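Local atomic coordinates of deacetylase EF_0837 (Enterococcus faecalis, PDB entry 2ICS), a protein that catalyses the deacetylation of acetyl-(R)-mandelate with very low efficiency in vitro, as a two-zinc hydrolase of the amidohydrolase type. Residues K174-Q177 and Q178-E182; E302-E305 and K306-A310; K320-E324 and I325-A329. All coordinates share one frame; numbering follows the deposited sequence.

Contact 1. Residues K174-Q177 and Q178-E182; sequences KQIQ and QENQE
The amide of Q175 and the carboxylate of E179 run alongside one another in the same direction, their planes 19° apart. Q175 NE2 donates to E179 OE2 (2.8 Å), reaching the oxygen nearly along its C-O axis, with OE2 somewhat out of the amide plane of Q175. This is an i to i+4 pair at the C-terminal end of helix 168-178, one of the helices of the TIM barrel. With CG opposite its backbone N (chi1 174°), the extended chain of Q175 runs beside E179, and Q175 CG passes 3.1 Å from E179 OE2.

The amide of Q177, two residues on, is gripped from several directions. K174 NZ donates to Q177 OE1 (2.7 Å) in the carbonyl plane, while NE2 donates to I183 O and D207 OD1. K174 NZ also forms salt bridges with D207 and E204, and its ammonium may polarise the Q177 carbonyl. The carboxylate of E182 passes nearby, its plane turned 41° from the amide, with E182 OE1 3.9 Å from Q177 OE1. I176 packs against A136 and V139 of helix 136-145.

Where the helix unwinds, Q177 O gathers the backbone. It takes N180 N at 3.1 Å, coming from above the carbonyl plane, and, more weakly, E182 N at 3.0 Å.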
loop_
_atom_site.group_PDB
_atom_site.type_symbol
_atom_site.label_atom_id
_atom_site.label_comp_id
_atom_site.label_asym_id
_atom_site.label_seq_id
_atom_site.Cartn_x
_atom_site.Cartn_y
_atom_site.Cartn_z
ATOM N N LYS A 174 -3.155 -6.315 19.373
ATOM C CA LYS A 174 -2.253 -5.419 20.086
ATOM C C LYS A 174 -1.302 -6.197 21.006
ATOM O O LYS A 174 -0.144 -5.820 21.175
ATOM C CB LYS A 174 -3.056 -4.395 20.892
ATOM C CG LYS A 174 -3.836 -3.408 20.024
ATOM C CD LYS A 174 -2.901 -2.538 19.176
ATOM C CE LYS A 174 -2.129 -1.543 20.034
ATOM N NZ LYS A 174 -1.117 -0.775 19.247
ATOM N N GLN A 175 -1.794 -7.284 21.593
ATOM C CA GLN A 175 -0.978 -8.113 22.477
ATOM C C GLN A 175 0.126 -8.774 21.657
ATOM O O GLN A 175 1.294 -8.770 22.046
ATOM C CB GLN A 175 -1.842 -9.188 23.138
ATOM C CG GLN A 175 -1.071 -10.207 23.962
ATOM C CD GLN A 175 -1.934 -11.387 24.369
ATOM O OE1 GLN A 175 -2.986 -11.215 24.990
ATOM N NE2 GLN A 175 -1.496 -12.596 24.020
ATOM N N ILE A 176 -0.266 -9.347 20.521
ATOM C CA ILE A 176 0.663 -10.001 19.612
ATOM C C ILE A 176 1.723 -9.006 19.144
ATOM O O ILE A 176 2.877 -9.378 18.921
ATOM C CB ILE A 176 -0.075 -10.554 18.378
ATOM C CG1 ILE A 176 -1.048 -11.650 18.812
ATOM C CG2 ILE A 176 0.932 -11.081 17.353
ATOM C CD1 ILE A 176 -1.945 -12.140 17.710
ATOM N N GLN A 177 1.323 -7.745 18.990
ATOM C CA GLN A 177 2.243 -6.697 18.559
ATOM C C GLN A 177 3.262 -6.480 19.669
ATOM O O GLN A 177 4.465 -6.367 19.419
ATOM C CB GLN A 177 1.484 -5.392 18.286
ATOM C CG GLN A 177 2.379 -4.220 17.873
ATOM C CD GLN A 177 1.594 -2.944 17.578
ATOM O OE1 GLN A 177 0.874 -2.429 18.437
ATOM N NE2 GLN A 177 1.732 -2.431 16.361
ATOM N N GLN A 178 2.764 -6.432 20.897
ATOM C CA GLN A 178 3.600 -6.241 22.071
ATOM C C GLN A 178 4.616 -7.382 22.185
ATOM O O GLN A 178 5.772 -7.166 22.543
ATOM C CB GLN A 178 2.719 -6.212 23.320
ATOM C CG GLN A 178 3.455 -5.908 24.615
ATOM C CD GLN A 178 3.816 -4.442 24.744
ATOM O OE1 GLN A 178 4.550 -3.896 23.919
ATOM N NE2 GLN A 178 3.298 -3.794 25.783
ATOM N N GLU A 179 4.174 -8.593 21.869
ATOM C CA GLU A 179 5.024 -9.775 21.950
ATOM C C GLU A 179 6.050 -9.910 20.827
ATOM O O GLU A 179 6.918 -10.783 20.885
ATOM C CB GLU A 179 4.155 -11.038 21.991
ATOM C CG GLU A 179 3.370 -11.221 23.283
ATOM C CD GLU A 179 2.409 -12.398 23.227
ATOM O OE1 GLU A 179 2.841 -13.509 22.854
ATOM O OE2 GLU A 179 1.219 -12.213 23.562
ATOM N N ASN A 180 5.957 -9.058 19.810
ATOM C CA ASN A 180 6.893 -9.132 18.697
ATOM C C ASN A 180 7.568 -7.806 18.337
ATOM O O ASN A 180 7.524 -7.357 17.188
ATOM C CB ASN A 180 6.199 -9.717 17.465
ATOM C CG ASN A 180 5.665 -11.119 17.709
ATOM O OD1 ASN A 180 4.759 -11.320 18.519
ATOM N ND2 ASN A 180 6.229 -12.098 17.007
ATOM N N GLN A 181 8.185 -7.186 19.337
ATOM C CA GLN A 181 8.918 -5.937 19.154
ATOM C C GLN A 181 8.127 -4.816 18.485
ATOM O O GLN A 181 8.666 -4.081 17.659
ATOM C CB GLN A 181 10.189 -6.209 18.343
ATOM C CG GLN A 181 10.911 -7.495 18.732
ATOM C CD GLN A 181 11.288 -7.541 20.204
ATOM O OE1 GLN A 181 12.106 -6.749 20.676
ATOM N NE2 GLN A 181 10.685 -8.473 20.941
ATOM N N GLU A 182 6.856 -4.684 18.843
ATOM C CA GLU A 182 6.013 -3.635 18.280
ATOM C C GLU A 182 5.953 -3.681 16.757
ATOM O O GLU A 182 5.962 -2.644 16.097
ATOM C CB GLU A 182 6.521 -2.264 18.729
ATOM C CG GLU A 182 6.330 -1.989 20.209
ATOM C CD GLU A 182 4.866 -1.914 20.592
ATOM O OE1 GLU A 182 4.154 -1.045 20.045
ATOM O OE2 GLU A 182 4.427 -2.725 21.434
#

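Contact 2. Residues E302-E305 and K306-A310; sequences EIIE and KVTKA
The carbonyl oxygen of I304 is held by two donors that arrive from opposite faces of its plane. V307 N comes in at 3.1 Å, well above the plane, and the hydroxyl T308 OG1 donates to I304 O at 2.7 Å from the other face. For this the hydroxyl sits between the backbone N and the carbonyl carbon of its own residue (chi1 54°), turned back toward the preceding helix. T308 stands at the N-cap position of the next helix, yet its side chain makes no capping bond; the hydroxyl donates backwards to I304 O.

One residue on, E305 O accepts A310 N at 3.1 Å, nearly straight (176°), and T308 N more weakly at 3.4 Å. The weak bond spans the type I turn from E305 to T308, and the A310 bond carries over to the start of helix 309-314. The turn thus joins helix 300-305 to helix 309-314, a tight link between two short helices in the metal-dependent hydrolase barrel. K306 N reaches back to E302 O at 2.9 Å.

The chain of K306 then runs along this last carbonyl, its CG 3.1 Å from E302 O and its CE 4.0 Å from E302 CB. A turn about the CD-CE bond (chi4 -57°) sends NZ to A266 O. The carboxylate of E302 is occupied too: OE1 bridges to K265 and OE2 accepts from D299 N.

Outside this shell, I304 packs on S53 and W56 of strand 51-61 and on M290 of helix 286-296, and V307 also meets W56 and M290. The backbone of K306 is hydrogen-bonded to I269, and that of V307 to I57, on the strand that also carries the zinc ligand H60, whose side chain is about 11 Å from that of V307.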
loop_
_atom_site.group_PDB
_atom_site.type_symbol
_atom_site.label_atom_id
_atom_site.label_comp_id
_atom_site.label_asym_id
_atom_site.label_seq_id
_atom_site.Cartn_x
_atom_site.Cartn_y
_atom_site.Cartn_z
ATOM N N GLU A 302 2.913 15.194 -3.418
ATOM C CA GLU A 302 2.532 14.481 -2.206
ATOM C C GLU A 302 1.993 13.096 -2.565
ATOM O O GLU A 302 2.193 12.137 -1.822
ATOM C CB GLU A 302 1.516 15.295 -1.384
ATOM C CG GLU A 302 0.176 15.553 -2.040
ATOM C CD GLU A 302 -0.613 16.643 -1.326
ATOM O OE1 GLU A 302 -0.438 16.798 -0.102
ATOM O OE2 GLU A 302 -1.415 17.339 -1.978
ATOM N N ILE A 303 1.332 12.989 -3.715
ATOM C CA ILE A 303 0.811 11.706 -4.165
ATOM C C ILE A 303 1.975 10.717 -4.295
ATOM O O ILE A 303 1.911 9.604 -3.769
ATOM C CB ILE A 303 0.086 11.849 -5.511
ATOM C CG1 ILE A 303 -1.211 12.634 -5.308
ATOM C CG2 ILE A 303 -0.206 10.472 -6.114
ATOM C CD1 ILE A 303 -1.960 12.941 -6.601
ATOM N N ILE A 304 3.046 11.135 -4.969
ATOM C CA ILE A 304 4.227 10.285 -5.148
ATOM C C ILE A 304 4.807 9.867 -3.799
ATOM O O ILE A 304 5.183 8.704 -3.596
ATOM C CB ILE A 304 5.336 11.019 -5.951
ATOM C CG1 ILE A 304 4.942 11.106 -7.426
ATOM C CG2 ILE A 304 6.668 10.301 -5.807
ATOM C CD1 ILE A 304 4.730 9.757 -8.094
ATOM N N GLU A 305 4.889 10.826 -2.880
ATOM C CA GLU A 305 5.422 10.547 -1.560
ATOM C C GLU A 305 4.557 9.517 -0.843
ATOM O O GLU A 305 5.059 8.707 -0.067
ATOM C CB GLU A 305 5.486 11.836 -0.737
ATOM C CG GLU A 305 5.994 11.644 0.684
ATOM C CD GLU A 305 6.161 12.955 1.421
ATOM O OE1 GLU A 305 6.969 13.792 0.963
ATOM O OE2 GLU A 305 5.486 13.151 2.456
ATOM N N LYS A 306 3.258 9.540 -1.121
ATOM C CA LYS A 306 2.324 8.623 -0.482
ATOM C C LYS A 306 2.316 7.190 -1.033
ATOM O O LYS A 306 1.635 6.321 -0.489
ATOM C CB LYS A 306 0.915 9.230 -0.510
ATOM C CG LYS A 306 0.823 10.485 0.351
ATOM C CD LYS A 306 -0.498 11.209 0.201
ATOM C CE LYS A 306 -0.439 12.583 0.878
ATOM N NZ LYS A 306 -0.073 12.499 2.330
ATOM N N VAL A 307 3.064 6.948 -2.109
ATOM C CA VAL A 307 3.166 5.600 -2.673
ATOM C C VAL A 307 4.634 5.174 -2.672
ATOM O O VAL A 307 5.006 4.214 -3.341
ATOM C CB VAL A 307 2.614 5.504 -4.127
ATOM C CG1 VAL A 307 1.118 5.788 -4.140
ATOM C CG2 VAL A 307 3.358 6.467 -5.048
ATOM N N THR A 308 5.463 5.900 -1.917
ATOM C CA THR A 308 6.888 5.576 -1.823
ATOM C C THR A 308 7.435 5.714 -0.407
ATOM O O THR A 308 7.539 4.732 0.326
ATOM C CB THR A 308 7.754 6.457 -2.759
ATOM O OG1 THR A 308 7.485 7.844 -2.509
ATOM C CG2 THR A 308 7.467 6.132 -4.209
ATOM N N LYS A 309 7.773 6.937 -0.019
ATOM C CA LYS A 309 8.333 7.188 1.308
ATOM C C LYS A 309 7.401 6.804 2.458
ATOM O O LYS A 309 7.831 6.192 3.432
ATOM C CB LYS A 309 8.726 8.665 1.438
ATOM C CG LYS A 309 9.442 8.997 2.739
ATOM C CD LYS A 309 9.738 10.487 2.843
ATOM C CE LYS A 309 10.538 10.798 4.098
ATOM N NZ LYS A 309 10.805 12.255 4.235
ATOM N N ALA A 310 6.126 7.159 2.348
ATOM C CA ALA A 310 5.172 6.841 3.406
ATOM C C ALA A 310 5.031 5.328 3.629
ATOM O O ALA A 310 5.292 4.836 4.723
ATOM C CB ALA A 310 3.816 7.464 3.091
#

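Contact 3. Residues K320-E324 and I325-A329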
loop_
_atom_site.group_PDB
_atom_site.type_symbol
_atom_site.label_atom_id
_atom_site.label_comp_id
_atom_site.label_asym_id
_atom_site.label_seq_id
_atom_site.Cartn_x
_atom_site.Cartn_y
_atom_site.Cartn_z
ATOM N N LYS A 320 14.108 0.918 1.123
ATOM C CA LYS A 320 13.302 1.383 -0.007
ATOM C C LYS A 320 12.543 2.682 0.275
ATOM O O LYS A 320 12.622 3.230 1.370
ATOM C CB LYS A 320 12.313 0.280 -0.397
ATOM C CG LYS A 320 12.993 -1.076 -0.628
ATOM C CD LYS A 320 12.007 -2.164 -0.993
ATOM C CE LYS A 320 12.700 -3.508 -1.151
ATOM N NZ LYS A 320 13.709 -3.507 -2.251
ATOM N N GLY A 321 11.829 3.185 -0.729
ATOM C CA GLY A 321 11.041 4.394 -0.534
ATOM C C GLY A 321 11.644 5.731 -0.927
ATOM O O GLY A 321 10.907 6.687 -1.153
ATOM N N THR A 322 12.970 5.812 -1.008
ATOM C CA THR A 322 13.629 7.061 -1.373
ATOM C C THR A 322 14.823 6.836 -2.287
ATOM O O THR A 322 15.359 5.735 -2.367
ATOM C CB THR A 322 14.134 7.823 -0.129
ATOM O OG1 THR A 322 15.066 7.000 0.584
ATOM C CG2 THR A 322 12.974 8.191 0.786
ATOM N N LEU A 323 15.236 7.893 -2.974
ATOM C CA LEU A 323 16.378 7.815 -3.871
ATOM C C LEU A 323 17.649 8.210 -3.126
ATOM O O LEU A 323 18.350 9.132 -3.527
ATOM C CB LEU A 323 16.163 8.734 -5.074
ATOM C CG LEU A 323 14.995 8.339 -5.978
ATOM C CD1 LEU A 323 14.740 9.430 -6.997
ATOM C CD2 LEU A 323 15.309 7.028 -6.669
ATOM N N GLU A 324 17.937 7.505 -2.036
ATOM C CA GLU A 324 19.123 7.774 -1.228
ATOM C C GLU A 324 20.239 6.786 -1.540
ATOM O O GLU A 324 19.980 5.613 -1.824
ATOM C CB GLU A 324 18.791 7.681 0.264
ATOM C CG GLU A 324 17.974 8.838 0.816
ATOM C CD GLU A 324 17.698 8.687 2.304
ATOM O OE1 GLU A 324 18.661 8.450 3.067
ATOM O OE2 GLU A 324 16.521 8.807 2.709
ATOM N N ILE A 325 21.479 7.263 -1.481
ATOM C CA ILE A 325 22.632 6.414 -1.738
ATOM C C ILE A 325 22.651 5.316 -0.685
ATOM O O ILE A 325 22.423 5.571 0.495
ATOM C CB ILE A 325 23.956 7.214 -1.659
ATOM C CG1 ILE A 325 23.984 8.281 -2.755
ATOM C CG2 ILE A 325 25.147 6.271 -1.799
ATOM C CD1 ILE A 325 25.262 9.088 -2.802
ATOM N N GLY A 326 22.922 4.092 -1.117
ATOM C CA GLY A 326 22.951 2.983 -0.185
ATOM C C GLY A 326 21.642 2.219 -0.197
ATOM O O GLY A 326 21.582 1.073 0.244
ATOM N N LYS A 327 20.587 2.853 -0.704
ATOM C CA LYS A 327 19.282 2.207 -0.773
ATOM C C LYS A 327 19.130 1.301 -1.990
ATOM O O LYS A 327 19.860 1.426 -2.973
ATOM C CB LYS A 327 18.162 3.247 -0.770
ATOM C CG LYS A 327 17.744 3.695 0.621
ATOM C CD LYS A 327 16.280 4.120 0.627
ATOM C CE LYS A 327 15.796 4.469 2.021
ATOM N NZ LYS A 327 16.554 5.619 2.583
ATOM N N ASP A 328 18.169 0.387 -1.910
ATOM C CA ASP A 328 17.911 -0.545 -2.994
ATOM C C ASP A 328 17.574 0.192 -4.281
ATOM O O ASP A 328 16.871 1.207 -4.272
ATOM C CB ASP A 328 16.779 -1.506 -2.614
ATOM C CG ASP A 328 17.185 -2.479 -1.514
ATOM O OD1 ASP A 328 18.397 -2.563 -1.212
ATOM O OD2 ASP A 328 16.301 -3.166 -0.958
ATOM N N ALA A 329 18.088 -0.328 -5.390
ATOM C CA ALA A 329 17.857 0.280 -6.689
ATOM C C ALA A 329 16.495 -0.087 -7.281
ATOM O O ALA A 329 16.395 -0.893 -8.212
ATOM C CB ALA A 329 18.979 -0.109 -7.653
HETATM O O HOH W 1 15.064 3.029 -2.332
#
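K327 sends its side chain across the loop formed by 320-329, extended to CE and turned only at chi4 (62°), so that NZ comes beside T322 and E324. CD and CE pass T322 OG1, and K327 NZ stands 2.8 Å from T322 OG1 and 3.2 Å from E324 OE2, the latter a salt bridge. The triangle is closed by T322 OG1, which donates to E324 OE2 at 3.1 Å from above the carboxylate plane, 46° out of it. With chi1 at 60° the hydroxyl is swung toward E324, and the carboxylate arrives on an extended E324 chain. The same oxygen of E324 thus serves both the hydroxyl and the ammonium.

A second salt bridge joins the ends of the loop. K320 NZ meets D328 OD2 at 2.9 Å on the anti side of the oxygen, close to the carboxylate plane, and also pairs with D330, so this lysine draws on two acidic partners. A water lies 2.7 Å from T322 O and 3.2 Å from D328 O and may bridge them across the inside.

G326 and K327 are hydrogen-bonded through their backbones to I29, on strand 28-33, at one edge of the four-stranded sheet. The loop leads into strand 331-344, and its tip is a type II beta turn from E324 to K327, with G326 in the third position and K327 N donating to E324 O at 3.0 Å.

In the fold
Contacts 2 and 3 are neighbours, with centres about 14 Å apart, and they touch: T308 CB and K309 CB pack on G321 O, and K309 CG on T322 CG2. The short-helix link of 302-310 therefore meets the loop that leads towards the strand 331-344. Contact 1 stands apart, its centre about 27 Å from that of contact 2 and 28 Å from that of contact 3, the nearest atoms remaining about 14 and 17 Å away. Of the three, contact 2 approaches the zinc site, the side chains of V307 and H60 being about 11 Å apart. Contact 1 precedes strand 186-189, which carries H188, a ligand of the second zinc.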